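Local atomic coordinates of TRAP-type C4-dicarboxylate:H+ symport system substrate-binding component DctP (Shewanella oneidensis, PDB entry 4MX6), a protein that probably captures C4-dicarboxylates such as succinate in the periplasm and hands them to a TRAP-type proton-coupled transporter for uptake. Residues L154-K159 with E218-N223; A99-K104 with G242-M247; M158-A163 with T237-G242. All blocks are in the same frame, centred on the assembly; numbering follows the deposited sequence.

Interaction 1. Residues L154-K159 with E218-N223; sequences LHNGMK and ENTWSN
Asn156 and Thr220 meet through a buried hydrogen bond in which Thr220 OG1 donates to Asn156 OD1 at 2.9 Å, coming from above the carbonyl plane of the amide. With CG anti to its own backbone N (chi1 -169°), the Asn156 side chain crosses that of Thr220 obliquely. The same threonine hydroxyl oxygen is the N-cap acceptor of helix 221-226, taking a weak, long but nearly straight bond from Asn223 N at 3.3 Å. Asn156 ND2 spends one proton on Tyr246 OH and the other on a water, 3.0 Å from ND2, which in turn donates to Ser222 OG and Asn223 OD1. An alanine in place of Asn156 would probably leave the Thr220 hydroxyl without its acceptor and deprive both this water and Tyr246 OH of a donor. The residue stands where strand 148-158 carries a classic beta bulge, Asn156 and Gly157 both facing Leu244 on the neighbouring strand. At the bulge and just after it, Thr220 CG2 packs on Gly157 O and Met158 O. Asn219 OD1 is gripped twice, by Thr220 N at 3.0 Å in the carbonyl plane, on a lone pair, and by Asn223 ND2 at 2.9 Å. This probably steadies two amides that bind succinate: Asn219 ND2 donates to one carboxylate, Asn223 ND2 to the other. Farther along, Lys159 NZ forms a salt bridge with Glu218 OE2 at 2.9 Å, arriving from above the carboxylate plane, while Glu218 OE1 accepts from Gln189 and bonds to His241 NE2.

Interaction 2. Residues A99-K104 with G242-M247; sequences APSLSK and GVLDYM. With SIN (succinic acid), chain B.
Ser101 and Tyr246 form a single beta bridge, flanked by two backbone hydrogen bonds, Met247 N to Pro100 O at 3.1 Å and Leu102 N to Asp245 O at 2.9 Å, while the touching parts, 99-102 and 244-247, run 121° apart. A loop thus docks against strand 243-251 and, with it, lines the dicarboxylate site of a periplasmic binding protein fold, in which the ligand typically lies in a cleft between two lobes. The phenol of Tyr246 spans this junction. At the rim of its ring, near the plane, lie Pro100 O and Ser101 N, and farther out its hydroxyl donates to succinate O2, with Tyr246 OH and O2 only 2.6 Å apart. The ring also makes a cation-pi contact with Lys51, itself a succinate ligand. Lys104 takes the other carboxylate: its chain, extended beyond CG, with chi4 at 171°, puts NZ 2.8 Å from succinate O4, and a salt bridge to Asp83 gives the ammonium a second anionic partner. Away from the ligand, Leu102 packs on the strand. It lies alongside Asp245, pointing the same way, with CD1 3.6 Å from Asp245 CB, and crosses Met247 at about a right angle, its CD2 3.8 Å from Met247 CB. The Asp245 carboxylate turns elsewhere, toward Gln131 and the backbone N of Asn156. Asp245 N donates to a water at 3.0 Å, which is also hydrogen-bonded to Ser101 OG. Leu244 divides its two methyls between the partners: CD1 rests 3.5 Å from Ser101 OG, whereas CD2 touches succinate O2.

Interaction 3. Residues M158-A163 with T237-G242; sequences MKQFTA and TESNHG
Phe161 and His241 lie face to face in an offset stack, centroids 3.8 Å apart and planes only 9° from parallel, with His241 CE1 over the phenyl face toward its rim. Away from the rings, Gln160 and Asn240 run side by side but turn their amide planes almost perpendicular. Gln160 NE2 donates to Asn240 OD1 at 2.9 Å, and Gln160 OE1 accepts from Asn240 N at 3.0 Å; the bend of the glutamine chain at chi2 (-52°) turns CD toward Asn240. Backbone bonds hold both pairs in place: Lys159 N to Gly242 O at 2.8 Å, His241 N to Lys159 O, and Thr237 N to Phe161 O at 2.8 Å in an antiparallel hydrogen-bonded pair. Farther out, strands 160-163 and 235-237 belong to a mixed sheet, and Trp311 meets the Phe161 ring. Ser239 OG accepts from Phe161 N and is hydrogen-bonded to His241 ND1 at 2.7 Å. With NE2 bonded to Glu218, both imidazole nitrogens are engaged; ring rotation is likely to be locked, while the Glu218 carboxylate would tend to favour a positive charge on the histidine and the nearby Lys159 ammonium to oppose it, so its charge is not settled.

In the fold
All three contacts are largely buried, and interactions 1 and 2 lie closest to the centre of the chain. Those two meet on the paired strands 148-158 and 243-251 and each supply part of the succinate site: amides from 218-223 in the first, a lysine and a phenol in the second. Interaction 3 sits farther out, where the chain passes from that pair into the mixed sheet, and only there does an aromatic stack appear. It shares Met158 and Lys159 with interaction 1 and Gly242 with interaction 2. Chemistry follows place: water and side-chain amide networks near the ligand, backbone bridging of loop 99-104 to the strand, and a densely bonded turn at the far end.

Interaction 1. Residues L154-K159 with E218-N223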
loop_
_atom_site.group_PDB
_atom_site.type_symbol
_atom_site.label_atom_id
_atom_site.label_comp_id
_atom_site.label_asym_id
_atom_site.label_seq_id
_atom_site.Cartn_x
_atom_site.Cartn_y
_atom_site.Cartn_z
ATOM N N LEU A 154 0.590 -2.998 -7.975
ATOM C CA LEU A 154 -0.838 -2.715 -7.978
ATOM C C LEU A 154 -1.048 -1.414 -7.205
ATOM O O LEU A 154 -0.548 -1.265 -6.092
ATOM C CB LEU A 154 -1.607 -3.872 -7.332
ATOM C CG LEU A 154 -3.094 -3.643 -7.102
ATOM C CD1 LEU A 154 -3.856 -3.499 -8.410
ATOM C CD2 LEU A 154 -3.677 -4.789 -6.281
ATOM N N HIS A 155 -1.785 -0.491 -7.799
ATOM C CA HIS A 155 -2.028 0.791 -7.148
ATOM C C HIS A 155 -3.107 0.759 -6.079
ATOM O O HIS A 155 -4.082 0.006 -6.173
ATOM C CB HIS A 155 -2.439 1.838 -8.185
ATOM C CG HIS A 155 -1.380 2.091 -9.203
ATOM N ND1 HIS A 155 -1.600 2.281 -10.548
ATOM C CD2 HIS A 155 -0.044 2.187 -9.028
ATOM C CE1 HIS A 155 -0.434 2.477 -11.151
ATOM N NE2 HIS A 155 0.522 2.415 -10.244
ATOM N N ASN A 156 -2.957 1.645 -5.093
ATOM C CA ASN A 156 -4.086 2.071 -4.280
ATOM C C ASN A 156 -4.285 3.575 -4.474
ATOM O O ASN A 156 -5.207 3.982 -5.184
ATOM C CB ASN A 156 -3.960 1.652 -2.820
ATOM C CG ASN A 156 -5.251 1.881 -2.061
ATOM O OD1 ASN A 156 -5.946 2.886 -2.286
ATOM N ND2 ASN A 156 -5.609 0.949 -1.196
ATOM N N GLY A 157 -3.399 4.398 -3.918
ATOM C CA GLY A 157 -3.547 5.831 -4.069
ATOM C C GLY A 157 -2.583 6.603 -3.207
ATOM O O GLY A 157 -1.765 6.026 -2.513
ATOM N N MET A 158 -2.723 7.921 -3.222
ATOM C CA MET A 158 -1.950 8.763 -2.330
ATOM C C MET A 158 -2.583 8.744 -0.943
ATOM O O MET A 158 -3.791 8.612 -0.801
ATOM C CB MET A 158 -1.880 10.191 -2.860
ATOM C CG MET A 158 -1.364 10.316 -4.288
ATOM S SD MET A 158 0.254 9.616 -4.619
ATOM C CE MET A 158 1.305 10.772 -3.740
ATOM N N LYS A 159 -1.763 8.873 0.089
ATOM C CA LYS A 159 -2.230 8.915 1.467
ATOM C C LYS A 159 -2.648 10.311 1.906
ATOM O O LYS A 159 -2.029 11.301 1.526
ATOM C CB LYS A 159 -1.123 8.398 2.403
ATOM C CG LYS A 159 -0.724 6.945 2.144
ATOM C CD LYS A 159 0.341 6.428 3.100
ATOM C CE LYS A 159 1.651 7.176 2.917
ATOM N NZ LYS A 159 2.753 6.575 3.701
ATOM N N GLU A 218 -2.726 7.493 8.546
ATOM C CA GLU A 218 -2.571 7.964 7.164
ATOM C C GLU A 218 -3.074 6.854 6.245
ATOM O O GLU A 218 -2.716 5.682 6.414
ATOM C CB GLU A 218 -1.108 8.314 6.839
ATOM C CG GLU A 218 -0.120 7.213 7.208
ATOM C CD GLU A 218 1.248 7.318 6.534
ATOM O OE1 GLU A 218 1.616 8.406 6.063
ATOM O OE2 GLU A 218 1.942 6.280 6.453
ATOM N N ASN A 219 -3.884 7.205 5.256
ATOM C CA ASN A 219 -4.388 6.185 4.342
ATOM C C ASN A 219 -5.079 6.808 3.138
ATOM O O ASN A 219 -5.309 8.018 3.084
ATOM C CB ASN A 219 -5.311 5.175 5.045
ATOM C CG ASN A 219 -4.912 3.760 4.711
ATOM O OD1 ASN A 219 -4.869 3.395 3.532
ATOM N ND2 ASN A 219 -4.523 2.990 5.714
ATOM N N THR A 220 -5.406 5.965 2.169
ATOM C CA THR A 220 -6.069 6.424 0.969
ATOM C C THR A 220 -7.562 6.585 1.213
ATOM O O THR A 220 -8.116 6.034 2.175
ATOM C CB THR A 220 -5.866 5.426 -0.183
ATOM O OG1 THR A 220 -6.563 4.219 0.160
ATOM C CG2 THR A 220 -4.376 5.137 -0.414
ATOM N N TRP A 221 -8.238 7.305 0.331
ATOM C CA TRP A 221 -9.692 7.435 0.434
ATOM C C TRP A 221 -10.363 6.062 0.470
ATOM O O TRP A 221 -11.319 5.867 1.207
ATOM C CB TRP A 221 -10.293 8.270 -0.703
ATOM C CG TRP A 221 -9.818 9.681 -0.748
ATOM C CD1 TRP A 221 -9.041 10.229 -1.712
ATOM C CD2 TRP A 221 -10.086 10.731 0.194
ATOM N NE1 TRP A 221 -8.800 11.542 -1.442
ATOM C CE2 TRP A 221 -9.418 11.882 -0.273
ATOM C CE3 TRP A 221 -10.817 10.816 1.381
ATOM C CZ2 TRP A 221 -9.462 13.098 0.396
ATOM C CZ3 TRP A 221 -10.865 12.038 2.033
ATOM C CH2 TRP A 221 -10.193 13.157 1.532
ATOM N N SER A 222 -9.889 5.121 -0.346
ATOM C CA SER A 222 -10.530 3.811 -0.431
ATOM C C SER A 222 -10.470 3.066 0.891
ATOM O O SER A 222 -11.476 2.499 1.314
ATOM C CB SER A 222 -9.885 2.963 -1.522
ATOM O OG SER A 222 -10.223 1.590 -1.367
ATOM N N ASN A 223 -9.321 3.037 1.549
ATOM C CA ASN A 223 -9.243 2.389 2.858
ATOM C C ASN A 223 -10.014 3.168 3.937
ATOM O O ASN A 223 -10.669 2.578 4.805
ATOM C CB ASN A 223 -7.797 2.166 3.285
ATOM C CG ASN A 223 -7.209 0.893 2.703
ATOM O OD1 ASN A 223 -7.935 -0.071 2.385
ATOM N ND2 ASN A 223 -5.897 0.865 2.589
HETATM O O HOH W 1 -8.314 -0.043 -0.390
#

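Interaction 2. Residues A99-K104 with G242-M247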
loop_
_atom_site.group_PDB
_atom_site.type_symbol
_atom_site.label_atom_id
_atom_site.label_comp_id
_atom_site.label_asym_id
_atom_site.label_seq_id
_atom_site.Cartn_x
_atom_site.Cartn_y
_atom_site.Cartn_z
ATOM N N ALA A 99 -0.264 -9.473 -1.580
ATOM C CA ALA A 99 0.021 -8.190 -2.213
ATOM C C ALA A 99 0.160 -7.105 -1.141
ATOM O O ALA A 99 -0.687 -6.208 -1.016
ATOM C CB ALA A 99 -1.032 -7.841 -3.256
ATOM N N PRO A 100 1.238 -7.185 -0.346
ATOM C CA PRO A 100 1.447 -6.200 0.715
ATOM C C PRO A 100 1.770 -4.830 0.171
ATOM O O PRO A 100 2.376 -4.688 -0.899
ATOM C CB PRO A 100 2.671 -6.745 1.478
ATOM C CG PRO A 100 2.872 -8.158 0.976
ATOM C CD PRO A 100 2.357 -8.140 -0.424
ATOM N N SER A 101 1.440 -3.823 0.964
ATOM C CA SER A 101 1.999 -2.503 0.768
ATOM C C SER A 101 3.511 -2.592 0.582
ATOM O O SER A 101 4.194 -3.347 1.276
ATOM C CB SER A 101 1.720 -1.660 2.003
ATOM O OG SER A 101 2.437 -0.443 1.929
ATOM N N LEU A 102 4.030 -1.732 -0.294
ATOM C CA LEU A 102 5.459 -1.600 -0.522
ATOM C C LEU A 102 6.209 -1.250 0.768
ATOM O O LEU A 102 7.417 -1.448 0.826
ATOM C CB LEU A 102 5.720 -0.564 -1.629
ATOM C CG LEU A 102 5.175 -0.994 -2.998
ATOM C CD1 LEU A 102 5.066 0.167 -3.948
ATOM C CD2 LEU A 102 6.041 -2.084 -3.613
ATOM N N SER A 103 5.498 -0.709 1.766
ATOM C CA SER A 103 6.065 -0.339 3.053
ATOM C C SER A 103 6.408 -1.524 3.946
ATOM O O SER A 103 7.050 -1.344 4.978
ATOM C CB SER A 103 5.058 0.506 3.839
ATOM O OG SER A 103 4.477 1.518 3.044
ATOM N N LYS A 104 5.971 -2.726 3.583
ATOM C CA LYS A 104 5.957 -3.846 4.528
ATOM C C LYS A 104 6.996 -4.926 4.227
ATOM O O LYS A 104 6.854 -6.071 4.647
ATOM C CB LYS A 104 4.536 -4.446 4.609
ATOM C CG LYS A 104 3.520 -3.477 5.241
ATOM C CD LYS A 104 2.094 -3.981 5.198
ATOM C CE LYS A 104 1.134 -2.933 5.755
ATOM N NZ LYS A 104 -0.292 -3.289 5.534
ATOM N N GLY A 242 2.234 10.805 0.621
ATOM C CA GLY A 242 3.004 9.612 0.289
ATOM C C GLY A 242 2.130 8.691 -0.525
ATOM O O GLY A 242 0.927 8.937 -0.654
ATOM N N VAL A 243 2.709 7.635 -1.085
ATOM C CA VAL A 243 1.935 6.656 -1.844
ATOM C C VAL A 243 1.722 5.389 -1.045
ATOM O O VAL A 243 2.613 4.938 -0.333
ATOM C CB VAL A 243 2.592 6.327 -3.222
ATOM C CG1 VAL A 243 3.968 5.680 -3.099
ATOM C CG2 VAL A 243 1.685 5.430 -4.057
ATOM N N LEU A 244 0.510 4.841 -1.157
ATOM C CA LEU A 244 0.206 3.476 -0.718
ATOM C C LEU A 244 -0.046 2.661 -1.974
ATOM O O LEU A 244 -1.079 2.799 -2.619
ATOM C CB LEU A 244 -1.025 3.420 0.190
ATOM C CG LEU A 244 -1.600 1.977 0.415
ATOM C CD1 LEU A 244 -0.629 1.087 1.143
ATOM C CD2 LEU A 244 -2.927 1.994 1.161
ATOM N N ASP A 245 0.936 1.841 -2.335
ATOM C CA ASP A 245 0.843 0.902 -3.448
ATOM C C ASP A 245 1.302 -0.466 -2.962
ATOM O O ASP A 245 1.825 -0.606 -1.855
ATOM C CB ASP A 245 1.715 1.352 -4.640
ATOM C CG ASP A 245 0.951 2.061 -5.739
ATOM O OD1 ASP A 245 -0.127 2.624 -5.481
ATOM O OD2 ASP A 245 1.460 2.018 -6.882
ATOM N N TYR A 246 1.105 -1.473 -3.806
ATOM C CA TYR A 246 1.405 -2.855 -3.471
ATOM C C TYR A 246 2.393 -3.489 -4.434
ATOM O O TYR A 246 2.440 -3.129 -5.602
ATOM C CB TYR A 246 0.123 -3.678 -3.526
ATOM C CG TYR A 246 -1.046 -3.078 -2.790
ATOM C CD1 TYR A 246 -1.006 -2.905 -1.424
ATOM C CD2 TYR A 246 -2.190 -2.693 -3.472
ATOM C CE1 TYR A 246 -2.092 -2.377 -0.729
ATOM C CE2 TYR A 246 -3.289 -2.195 -2.792
ATOM C CZ TYR A 246 -3.239 -2.040 -1.427
ATOM O OH TYR A 246 -4.362 -1.592 -0.761
ATOM N N MET A 247 3.107 -4.501 -3.951
ATOM C CA MET A 247 3.757 -5.462 -4.849
ATOM C C MET A 247 3.031 -6.793 -4.734
ATOM O O MET A 247 2.902 -7.333 -3.639
ATOM C CB MET A 247 5.247 -5.648 -4.534
ATOM C CG MET A 247 5.955 -6.399 -5.643
ATOM S SD MET A 247 7.719 -6.701 -5.361
ATOM C CE MET A 247 8.332 -5.023 -5.380
HETATM C C1 SIN B . -3.662 -2.188 2.559
HETATM O O1 SIN B . -3.128 -3.261 2.174
HETATM O O2 SIN B . -4.232 -1.396 1.779
HETATM C C2 SIN B . -3.555 -1.803 4.012
HETATM C C3 SIN B . -2.542 -0.669 4.159
HETATM C C4 SIN B . -2.299 -0.315 5.603
HETATM O O3 SIN B . -2.569 0.856 5.999
HETATM O O4 SIN B . -1.822 -1.166 6.386
HETATM O O HOH W 2 2.976 1.608 -0.098
#

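Interaction 3. Residues M158-A163 with T237-G242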
loop_
_atom_site.group_PDB
_atom_site.type_symbol
_atom_site.label_atom_id
_atom_site.label_comp_id
_atom_site.label_asym_id
_atom_site.label_seq_id
_atom_site.Cartn_x
_atom_site.Cartn_y
_atom_site.Cartn_z
ATOM N N MET A 158 -2.723 7.921 -3.222
ATOM C CA MET A 158 -1.950 8.763 -2.330
ATOM C C MET A 158 -2.583 8.744 -0.943
ATOM O O MET A 158 -3.791 8.612 -0.801
ATOM C CB MET A 158 -1.880 10.191 -2.860
ATOM C CG MET A 158 -1.364 10.316 -4.288
ATOM S SD MET A 158 0.254 9.616 -4.619
ATOM C CE MET A 158 1.305 10.772 -3.740
ATOM N N LYS A 159 -1.763 8.873 0.089
ATOM C CA LYS A 159 -2.230 8.915 1.467
ATOM C C LYS A 159 -2.648 10.311 1.906
ATOM O O LYS A 159 -2.029 11.301 1.526
ATOM C CB LYS A 159 -1.123 8.398 2.403
ATOM C CG LYS A 159 -0.724 6.945 2.144
ATOM C CD LYS A 159 0.341 6.428 3.100
ATOM C CE LYS A 159 1.651 7.176 2.917
ATOM N NZ LYS A 159 2.753 6.575 3.701
ATOM N N GLN A 160 -3.692 10.337 2.735
ATOM C CA GLN A 160 -4.185 11.516 3.427
ATOM C C GLN A 160 -4.016 11.294 4.922
ATOM O O GLN A 160 -4.115 10.163 5.399
ATOM C CB GLN A 160 -5.678 11.720 3.136
ATOM C CG GLN A 160 -6.113 11.474 1.705
ATOM C CD GLN A 160 -5.299 12.224 0.667
ATOM O OE1 GLN A 160 -4.723 13.264 0.940
ATOM N NE2 GLN A 160 -5.267 11.698 -0.546
ATOM N N PHE A 161 -3.791 12.365 5.683
ATOM C CA PHE A 161 -3.810 12.264 7.138
ATOM C C PHE A 161 -5.247 12.311 7.671
ATOM O O PHE A 161 -6.079 13.065 7.162
ATOM C CB PHE A 161 -3.091 13.450 7.791
ATOM C CG PHE A 161 -1.621 13.560 7.496
ATOM C CD1 PHE A 161 -0.726 12.548 7.837
ATOM C CD2 PHE A 161 -1.119 14.722 6.943
ATOM C CE1 PHE A 161 0.638 12.698 7.596
ATOM C CE2 PHE A 161 0.231 14.874 6.714
ATOM C CZ PHE A 161 1.106 13.862 7.034
ATOM N N THR A 162 -5.513 11.554 8.728
ATOM C CA THR A 162 -6.700 11.797 9.542
ATOM C C THR A 162 -6.276 11.992 10.984
ATOM O O THR A 162 -5.246 11.461 11.426
ATOM C CB THR A 162 -7.748 10.657 9.451
ATOM O OG1 THR A 162 -7.265 9.477 10.103
ATOM C CG2 THR A 162 -8.059 10.325 8.009
ATOM N N ALA A 163 -7.086 12.762 11.711
ATOM C CA ALA A 163 -6.916 12.954 13.146
ATOM C C ALA A 163 -8.198 13.581 13.668
ATOM O O ALA A 163 -9.211 13.634 12.949
ATOM C CB ALA A 163 -5.703 13.845 13.425
ATOM N N THR A 237 -7.213 15.538 6.389
ATOM C CA THR A 237 -6.417 16.542 5.718
ATOM C C THR A 237 -5.901 15.950 4.402
ATOM O O THR A 237 -5.234 14.909 4.390
ATOM C CB THR A 237 -5.275 17.004 6.631
ATOM O OG1 THR A 237 -5.819 17.593 7.824
ATOM C CG2 THR A 237 -4.422 18.043 5.945
ATOM N N GLU A 238 -6.280 16.584 3.298
ATOM C CA GLU A 238 -5.926 16.112 1.960
ATOM C C GLU A 238 -4.501 16.538 1.621
ATOM O O GLU A 238 -4.261 17.505 0.909
ATOM C CB GLU A 238 -6.934 16.620 0.931
ATOM C CG GLU A 238 -6.780 15.992 -0.453
ATOM C CD GLU A 238 -8.005 16.218 -1.340
ATOM O OE1 GLU A 238 -8.917 16.954 -0.935
ATOM O OE2 GLU A 238 -8.069 15.653 -2.448
ATOM N N SER A 239 -3.569 15.769 2.158
ATOM C CA SER A 239 -2.154 16.053 2.122
ATOM C C SER A 239 -1.433 15.381 0.949
ATOM O O SER A 239 -0.385 15.853 0.530
ATOM C CB SER A 239 -1.560 15.577 3.439
ATOM O OG SER A 239 -2.040 14.281 3.748
ATOM N N ASN A 240 -1.960 14.261 0.447
ATOM C CA ASN A 240 -1.297 13.516 -0.632
ATOM C C ASN A 240 0.195 13.348 -0.353
ATOM O O ASN A 240 1.025 13.510 -1.250
ATOM C CB ASN A 240 -1.519 14.206 -1.982
ATOM C CG ASN A 240 -2.971 14.205 -2.398
ATOM O OD1 ASN A 240 -3.610 13.160 -2.452
ATOM N ND2 ASN A 240 -3.495 15.377 -2.728
ATOM N N HIS A 241 0.544 12.987 0.879
ATOM C CA HIS A 241 1.921 13.131 1.345
ATOM C C HIS A 241 2.805 11.893 1.128
ATOM O O HIS A 241 3.996 11.935 1.422
ATOM C CB HIS A 241 1.936 13.506 2.821
ATOM C CG HIS A 241 1.308 12.465 3.675
ATOM N ND1 HIS A 241 -0.046 12.435 3.932
ATOM C CD2 HIS A 241 1.836 11.367 4.266
ATOM C CE1 HIS A 241 -0.317 11.363 4.652
ATOM N NE2 HIS A 241 0.807 10.695 4.863
ATOM N N GLY A 242 2.234 10.805 0.621
ATOM C CA GLY A 242 3.004 9.612 0.289
ATOM C C GLY A 242 2.130 8.691 -0.525
ATOM O O GLY A 242 0.927 8.937 -0.654
#